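PDB 3FAW: reticulocyte binding protein, which is a cell-wall-anchored group B streptococcal pullulanase that probably hydrolyses alpha-1,6-glucosidic linkages of pullulan and related alpha-glucans. Local coordinates for residues T429-K443 against H462-A474. Residues are numbered along the deposited sequence; the frame is centred on the assembly and turned at random.
Sequences TTHAMSRRVLVDSIK and HDAAAIELAYKEA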
ATOM      1  N   THR A 429      -6.237  12.503   7.995  1.00 11.57           N
ATOM      2  CA  THR A 429      -5.269  13.289   7.221  1.00 12.51           C
ATOM      3  C   THR A 429      -5.805  14.612   6.668  1.00 13.31           C
ATOM      4  O   THR A 429      -5.099  15.295   5.934  1.00 14.61           O
ATOM      5  CB  THR A 429      -4.646  12.450   6.076  1.00 13.52           C
ATOM      6  OG1 THR A 429      -5.686  11.898   5.260  1.00 12.31           O
ATOM      7  CG2 THR A 429      -3.771  11.326   6.651  1.00  8.80           C
ATOM      8  N   THR A 430      -7.041  14.972   7.018  1.00 14.12           N
ATOM      9  CA  THR A 430      -7.547  16.329   6.805  1.00 13.18           C
ATOM     10  C   THR A 430      -7.087  17.270   7.931  1.00 13.30           C
ATOM     11  O   THR A 430      -7.105  18.487   7.774  1.00 11.11           O
ATOM     12  CB  THR A 430      -9.093  16.358   6.714  1.00 14.48           C
ATOM     13  OG1 THR A 430      -9.666  15.781   7.894  1.00 13.69           O
ATOM     14  CG2 THR A 430      -9.573  15.584   5.496  1.00 12.40           C
ATOM     15  N   HIS A 431      -6.671  16.690   9.058  1.00 12.50           N
ATOM     16  CA  HIS A 431      -6.197  17.456  10.211  1.00 12.23           C
ATOM     17  C   HIS A 431      -4.729  17.816   9.977  1.00 11.77           C
ATOM     18  O   HIS A 431      -3.944  16.975   9.557  1.00 13.04           O
ATOM     19  CB  HIS A 431      -6.375  16.658  11.515  1.00 10.58           C
ATOM     20  CG  HIS A 431      -7.746  16.067  11.685  1.00  9.96           C
ATOM     21  ND1 HIS A 431      -8.073  15.226  12.728  1.00  6.73           N
ATOM     22  CD2 HIS A 431      -8.870  16.183  10.934  1.00  8.24           C
ATOM     23  CE1 HIS A 431      -9.337  14.856  12.617  1.00  6.72           C
ATOM     24  NE2 HIS A 431      -9.845  15.427  11.539  1.00  6.59           N
ATOM     25  N   ALA A 432      -4.374  19.070  10.252  1.00 11.84           N
ATOM     26  CA  ALA A 432      -3.098  19.649   9.805  1.00 12.64           C
ATOM     27  C   ALA A 432      -1.838  18.863  10.192  1.00 12.64           C
ATOM     28  O   ALA A 432      -0.972  18.613   9.342  1.00 11.54           O
ATOM     29  CB  ALA A 432      -2.977  21.099  10.291  1.00 13.36           C
ATOM     30  N   MET A 433      -1.712  18.489  11.464  1.00 11.98           N
ATOM     31  CA  MET A 433      -0.509  17.795  11.928  0.50 12.55           C
ATOM     32  C   MET A 433      -0.534  16.310  11.545  1.00 12.39           C
ATOM     33  O   MET A 433       0.516  15.679  11.436  1.00 14.36           O
ATOM     34  CB  MET A 433      -0.322  17.970  13.435  0.50 12.70           C
ATOM     35  CG  MET A 433      -0.287  19.422  13.907  0.50 13.19           C
ATOM     36  SD  MET A 433       0.956  20.451  13.099  0.50 15.36           S
ATOM     37  CE  MET A 433       0.028  21.111  11.719  0.50 17.22           C
ATOM     38  N   SER A 434      -1.731  15.764  11.330  1.00 13.17           N
ATOM     39  CA  SER A 434      -1.884  14.411  10.787  1.00 12.35           C
ATOM     40  C   SER A 434      -1.515  14.399   9.302  1.00 13.36           C
ATOM     41  O   SER A 434      -0.877  13.462   8.819  1.00 11.05           O
ATOM     42  CB  SER A 434      -3.318  13.915  10.958  1.00 13.27           C
ATOM     43  OG  SER A 434      -3.661  13.786  12.328  1.00 11.05           O
ATOM     44  N   ARG A 435      -1.934  15.436   8.578  1.00 14.11           N
ATOM     45  CA  ARG A 435      -1.512  15.617   7.192  1.00 15.03           C
ATOM     46  C   ARG A 435       0.008  15.785   7.102  1.00 14.85           C
ATOM     47  O   ARG A 435       0.637  15.235   6.202  1.00 15.48           O
ATOM     48  CB  ARG A 435      -2.219  16.811   6.550  1.00 15.05           C
ATOM     49  CG  ARG A 435      -1.945  16.947   5.057  1.00 14.02           C
ATOM     50  CD  ARG A 435      -2.787  18.050   4.444  1.00 18.28           C
ATOM     51  NE  ARG A 435      -4.191  17.667   4.317  1.00 18.36           N
ATOM     52  CZ  ARG A 435      -5.142  18.455   3.822  1.00 20.81           C
ATOM     53  NH1 ARG A 435      -4.859  19.686   3.404  1.00 18.27           N
ATOM     54  NH2 ARG A 435      -6.390  18.011   3.747  1.00 19.97           N
ATOM     55  N   ARG A 436       0.592  16.530   8.039  1.00 16.04           N
ATOM     56  CA  ARG A 436       2.054  16.676   8.107  1.00 15.15           C
ATOM     57  C   ARG A 436       2.781  15.336   8.236  1.00 15.63           C
ATOM     58  O   ARG A 436       3.797  15.111   7.569  1.00 15.07           O
ATOM     59  CB  ARG A 436       2.470  17.584   9.271  1.00 15.37           C
ATOM     60  CG  ARG A 436       2.476  19.072   8.945  1.00 12.59           C
ATOM     61  CD  ARG A 436       3.386  19.835   9.899  1.00 13.43           C
ATOM     62  NE  ARG A 436       4.790  19.453   9.730  1.00 12.44           N
ATOM     63  CZ  ARG A 436       5.790  19.862  10.508  1.00 10.90           C
ATOM     64  NH1 ARG A 436       5.569  20.679  11.529  1.00 10.54           N
ATOM     65  NH2 ARG A 436       7.029  19.457  10.255  1.00 10.46           N
ATOM     66  N   VAL A 437       2.264  14.449   9.086  1.00 14.34           N
ATOM     67  CA  VAL A 437       2.874  13.132   9.286  1.00 14.09           C
ATOM     68  C   VAL A 437       2.977  12.358   7.968  1.00 13.43           C
ATOM     69  O   VAL A 437       4.025  11.799   7.652  1.00 11.40           O
ATOM     70  CB  VAL A 437       2.087  12.282  10.313  1.00 14.81           C
ATOM     71  CG1 VAL A 437       2.571  10.835  10.291  1.00 11.21           C
ATOM     72  CG2 VAL A 437       2.210  12.878  11.711  1.00 11.41           C
ATOM     73  N   LEU A 438       1.884  12.343   7.209  1.00 13.20           N
ATOM     74  CA  LEU A 438       1.842  11.677   5.906  1.00 13.84           C
ATOM     75  C   LEU A 438       2.796  12.334   4.907  1.00 13.73           C
ATOM     76  O   LEU A 438       3.648  11.664   4.319  1.00 13.70           O
ATOM     77  CB  LEU A 438       0.408  11.683   5.353  1.00 14.35           C
ATOM     78  CG  LEU A 438       0.145  10.969   4.020  1.00 12.40           C
ATOM     79  CD1 LEU A 438      -1.318  10.544   3.911  1.00 13.07           C
ATOM     80  CD2 LEU A 438       0.533  11.842   2.821  1.00 12.97           C
ATOM     81  N   VAL A 439       2.650  13.644   4.734  1.00 13.64           N
ATOM     82  CA  VAL A 439       3.426  14.399   3.745  1.00 14.55           C
ATOM     83  C   VAL A 439       4.918  14.482   4.101  1.00 14.39           C
ATOM     84  O   VAL A 439       5.772  14.314   3.226  1.00 14.56           O
ATOM     85  CB  VAL A 439       2.827  15.816   3.526  1.00 13.75           C
ATOM     86  CG1 VAL A 439       3.690  16.642   2.586  1.00 15.56           C
ATOM     87  CG2 VAL A 439       1.410  15.710   2.979  1.00 12.98           C
ATOM     88  N   ASP A 440       5.233  14.728   5.373  1.00 14.98           N
ATOM     89  CA  ASP A 440       6.633  14.794   5.814  1.00 15.70           C
ATOM     90  C   ASP A 440       7.356  13.453   5.668  1.00 15.10           C
ATOM     91  O   ASP A 440       8.534  13.428   5.317  1.00 15.89           O
ATOM     92  CB  ASP A 440       6.756  15.260   7.271  1.00 15.73           C
ATOM     93  CG  ASP A 440       6.259  16.680   7.488  1.00 17.00           C
ATOM     94  OD1 ASP A 440       6.242  17.493   6.535  1.00 15.85           O
ATOM     95  OD2 ASP A 440       5.881  16.976   8.638  1.00 19.93           O
ATOM     96  N   SER A 441       6.663  12.350   5.952  1.00 13.57           N
ATOM     97  CA  SER A 441       7.254  11.018   5.786  1.00 14.29           C
ATOM     98  C   SER A 441       7.486  10.689   4.309  1.00 13.30           C
ATOM     99  O   SER A 441       8.518  10.124   3.952  1.00 13.34           O
ATOM    100  CB  SER A 441       6.402   9.934   6.458  1.00 14.11           C
ATOM    101  OG  SER A 441       5.026  10.106   6.178  1.00 16.43           O
ATOM    102  N   ILE A 442       6.538  11.062   3.453  1.00 12.24           N
ATOM    103  CA  ILE A 442       6.707  10.891   2.009  1.00 11.33           C
ATOM    104  C   ILE A 442       7.905  11.706   1.503  1.00 10.88           C
ATOM    105  O   ILE A 442       8.689  11.219   0.690  1.00 11.56           O
ATOM    106  CB  ILE A 442       5.422  11.271   1.229  1.00 11.30           C
ATOM    107  CG1 ILE A 442       4.315  10.234   1.470  1.00 10.71           C
ATOM    108  CG2 ILE A 442       5.714  11.393  -0.269  1.00 10.93           C
ATOM    109  CD1 ILE A 442       4.507   8.906   0.741  1.00  7.20           C
ATOM    110  N   LYS A 443       8.056  12.933   1.994  1.00 11.31           N
ATOM    111  CA  LYS A 443       9.196  13.781   1.621  1.00 12.24           C
ATOM    112  C   LYS A 443      10.522  13.230   2.145  1.00 11.80           C
ATOM    113  O   LYS A 443      11.540  13.271   1.447  1.00 13.20           O
ATOM    114  CB  LYS A 443       9.011  15.205   2.153  1.00 13.50           C
ATOM    115  CG  LYS A 443       7.972  16.034   1.413  1.00 12.42           C
ATOM    116  CD  LYS A 443       7.633  17.301   2.186  1.00 13.61           C
ATOM    117  CE  LYS A 443       8.774  18.309   2.165  1.00 14.96           C
ATOM    118  NZ  LYS A 443       8.574  19.377   3.179  1.00 17.45           N
ATOM    119  N   HIS A 462      -8.440   8.017   2.605  1.00 12.08           N
ATOM    120  CA  HIS A 462      -7.884   9.359   2.702  1.00 10.75           C
ATOM    121  C   HIS A 462      -8.623  10.381   1.860  1.00 10.65           C
ATOM    122  O   HIS A 462      -9.206  10.057   0.827  1.00 10.71           O
ATOM    123  CB  HIS A 462      -6.410   9.347   2.296  1.00 12.04           C
ATOM    124  CG  HIS A 462      -5.541   8.603   3.256  1.00 11.18           C
ATOM    125  ND1 HIS A 462      -5.111   8.927   4.498  1.00 10.87           N
ATOM    126  CD2 HIS A 462      -5.039   7.348   2.990  1.00  9.82           C
ATOM    127  CE1 HIS A 462      -4.356   7.876   4.953  1.00 12.62           C
ATOM    128  NE2 HIS A 462      -4.330   6.935   4.027  1.00 13.54           N
ATOM    129  N   ASP A 463      -8.588  11.622   2.330  1.00 10.24           N
ATOM    130  CA  ASP A 463      -9.006  12.767   1.543  1.00  9.17           C
ATOM    131  C   ASP A 463      -8.057  12.945   0.359  1.00  8.81           C
ATOM    132  O   ASP A 463      -6.843  12.737   0.480  1.00  8.59           O
ATOM    133  CB  ASP A 463      -9.033  14.043   2.405  1.00 10.41           C
ATOM    134  CG  ASP A 463      -7.696  14.334   3.074  1.00 10.73           C
ATOM    135  OD1 ASP A 463      -7.298  13.558   3.964  1.00 10.30           O
ATOM    136  OD2 ASP A 463      -7.046  15.337   2.714  1.00 14.02           O
ATOM    137  N   ALA A 464      -8.620  13.334  -0.780  1.00  7.90           N
ATOM    138  CA  ALA A 464      -7.847  13.562  -1.999  1.00  8.52           C
ATOM    139  C   ALA A 464      -6.810  14.677  -1.832  1.00  8.83           C
ATOM    140  O   ALA A 464      -5.732  14.613  -2.422  1.00  9.73           O
ATOM    141  CB  ALA A 464      -8.783  13.879  -3.162  1.00  6.95           C
ATOM    142  N   ALA A 465      -7.140  15.687  -1.023  1.00  9.71           N
ATOM    143  CA  ALA A 465      -6.249  16.830  -0.788  1.00 10.06           C
ATOM    144  C   ALA A 465      -4.892  16.448  -0.182  1.00 10.69           C
ATOM    145  O   ALA A 465      -3.853  16.988  -0.586  1.00 11.24           O
ATOM    146  CB  ALA A 465      -6.947  17.870   0.091  1.00 10.55           C
ATOM    147  N   ALA A 466      -4.899  15.529   0.782  1.00 10.78           N
ATOM    148  CA  ALA A 466      -3.658  15.071   1.422  1.00  9.89           C
ATOM    149  C   ALA A 466      -2.763  14.287   0.455  1.00 10.51           C
ATOM    150  O   ALA A 466      -1.542  14.458   0.446  1.00 10.95           O
ATOM    151  CB  ALA A 466      -3.974  14.227   2.661  1.00  9.85           C
ATOM    152  N   ILE A 467      -3.373  13.437  -0.365  1.00 11.65           N
ATOM    153  CA  ILE A 467      -2.623  12.626  -1.329  1.00 11.27           C
ATOM    154  C   ILE A 467      -2.127  13.491  -2.494  1.00 13.79           C
ATOM    155  O   ILE A 467      -1.013  13.285  -2.994  1.00 13.35           O
ATOM    156  CB  ILE A 467      -3.457  11.433  -1.861  1.00 10.52           C
ATOM    157  CG1 ILE A 467      -4.042  10.609  -0.704  1.00 10.62           C
ATOM    158  CG2 ILE A 467      -2.599  10.533  -2.746  1.00  8.87           C
ATOM    159  CD1 ILE A 467      -3.001  10.063   0.274  1.00  8.37           C
ATOM    160  N   GLU A 468      -2.951  14.453  -2.917  1.00 15.10           N
ATOM    161  CA  GLU A 468      -2.534  15.468  -3.892  1.00 17.51           C
ATOM    162  C   GLU A 468      -1.273  16.183  -3.424  1.00 16.62           C
ATOM    163  O   GLU A 468      -0.305  16.311  -4.173  1.00 16.29           O
ATOM    164  CB  GLU A 468      -3.634  16.518  -4.107  1.00 18.83           C
ATOM    165  CG  GLU A 468      -4.589  16.235  -5.262  1.00 22.63           C
ATOM    166  CD  GLU A 468      -3.979  16.491  -6.639  1.00 23.26           C
ATOM    167  OE1 GLU A 468      -2.767  16.787  -6.724  0.10 23.17           O
ATOM    168  OE2 GLU A 468      -4.720  16.394  -7.641  0.10 22.40           O
ATOM    169  N   LEU A 469      -1.303  16.656  -2.181  1.00 16.29           N
ATOM    170  CA  LEU A 469      -0.177  17.383  -1.598  1.00 16.12           C
ATOM    171  C   LEU A 469       1.061  16.493  -1.493  1.00 15.30           C
ATOM    172  O   LEU A 469       2.166  16.928  -1.809  1.00 14.13           O
ATOM    173  CB  LEU A 469      -0.545  17.935  -0.217  1.00 16.64           C
ATOM    174  CG  LEU A 469       0.475  18.844   0.477  1.00 17.50           C
ATOM    175  CD1 LEU A 469       0.726  20.099  -0.356  1.00 20.88           C
ATOM    176  CD2 LEU A 469      -0.000  19.218   1.874  1.00 16.51           C
ATOM    177  N   ALA A 470       0.871  15.256  -1.044  1.00 14.78           N
ATOM    178  CA  ALA A 470       1.968  14.289  -0.964  1.00 15.15           C
ATOM    179  C   ALA A 470       2.626  14.083  -2.331  1.00 14.41           C
ATOM    180  O   ALA A 470       3.850  13.986  -2.428  1.00 14.51           O
ATOM    181  CB  ALA A 470       1.474  12.957  -0.405  1.00 13.54           C
ATOM    182  N   TYR A 471       1.804  14.025  -3.378  1.00 14.17           N
ATOM    183  CA  TYR A 471       2.291  13.866  -4.749  1.00 14.01           C
ATOM    184  C   TYR A 471       3.056  15.107  -5.206  1.00 13.54           C
ATOM    185  O   TYR A 471       4.143  14.999  -5.776  1.00 11.58           O
ATOM    186  CB  TYR A 471       1.128  13.584  -5.704  1.00 13.77           C
ATOM    187  CG  TYR A 471       1.536  13.454  -7.157  1.00 15.31           C
ATOM    188  CD1 TYR A 471       2.044  12.256  -7.654  1.00 14.24           C
ATOM    189  CD2 TYR A 471       1.408  14.527  -8.038  1.00 16.99           C
ATOM    190  CE1 TYR A 471       2.417  12.131  -8.983  1.00 14.01           C
ATOM    191  CE2 TYR A 471       1.780  14.411  -9.372  1.00 15.70           C
ATOM    192  CZ  TYR A 471       2.282  13.209  -9.836  1.00 15.17           C
ATOM    193  OH  TYR A 471       2.648  13.088 -11.151  1.00 14.75           O
ATOM    194  N   LYS A 472       2.476  16.277  -4.949  1.00 13.70           N
ATOM    195  CA  LYS A 472       3.083  17.553  -5.325  1.00 14.49           C
ATOM    196  C   LYS A 472       4.490  17.680  -4.741  1.00 13.57           C
ATOM    197  O   LYS A 472       5.444  17.985  -5.459  1.00 13.40           O
ATOM    198  CB  LYS A 472       2.201  18.719  -4.859  1.00 15.34           C
ATOM    199  CG  LYS A 472       2.658  20.101  -5.326  0.50 14.54           C
ATOM    200  CD  LYS A 472       1.701  21.188  -4.856  0.50 13.54           C
ATOM    201  CE  LYS A 472       2.131  22.566  -5.340  0.50 13.44           C
ATOM    202  NZ  LYS A 472       1.245  23.649  -4.828  0.10 12.62           N
ATOM    203  N   GLU A 473       4.600  17.418  -3.442  1.00 13.68           N
ATOM    204  CA  GLU A 473       5.866  17.517  -2.713  1.00 13.98           C
ATOM    205  C   GLU A 473       6.892  16.490  -3.178  1.00 13.71           C
ATOM    206  O   GLU A 473       8.068  16.819  -3.344  1.00 13.32           O
ATOM    207  CB  GLU A 473       5.627  17.352  -1.209  1.00 14.66           C
ATOM    208  CG  GLU A 473       4.848  18.500  -0.558  1.00 17.46           C
ATOM    209  CD  GLU A 473       5.647  19.799  -0.437  1.00 22.21           C
ATOM    210  OE1 GLU A 473       6.895  19.762  -0.498  1.00 23.09           O
ATOM    211  OE2 GLU A 473       5.017  20.864  -0.268  1.00 26.41           O
ATOM    212  N   ALA A 474       6.443  15.248  -3.367  1.00 13.30           N
ATOM    213  CA  ALA A 474       7.311  14.169  -3.840  1.00 11.94           C
ATOM    214  C   ALA A 474       7.799  14.452  -5.264  1.00 12.05           C
ATOM    215  O   ALA A 474       8.985  14.286  -5.568  1.00  8.94           O
ATOM    216  CB  ALA A 474       6.573  12.831  -3.782  1.00 12.13           C
TER
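The hydroxyl OG1 of T429 is held by two consecutive residues, H462 and D463, that lead into helix 464-477: it accepts from H462 ND1 at 3.1 Å, lying close to the imidazole plane, and donates to D463 OD1 at 2.7 Å. A chi1 of 55° tucks OG1 of T429 between its own N and C, where it can reach both partners. The other carboxylate oxygen, D463 OD2, caps the helix at A466 N and also takes a weak bond (2.9 Å) from R435 NH2, part of a salt bridge. R435 is held in turn by NE, which donates to T429 O at 3.0 Å, and one face of its guanidinium lies over the first turn of helix 464-477. Beyond this polar end the packing becomes mostly apolar. L438 splits its branches, CD1 meeting I467 CD1 and CD2 pressing on A470 CB at 3.5 Å, while V439 is a knob among A466, L469, A470 and E473. I442 sets CG2 on A474 CB, and its side chain also touches strands 453-456 and 482-485. The axes of 432-443 and 464-474 cross at -27°, 9.1 Å apart at closest approach. Such near-parallel packing of consecutive outer helices, joined through strand 453-456, is characteristic of the (beta/alpha)8 TIM barrel of alpha-amylase-family catalytic domains.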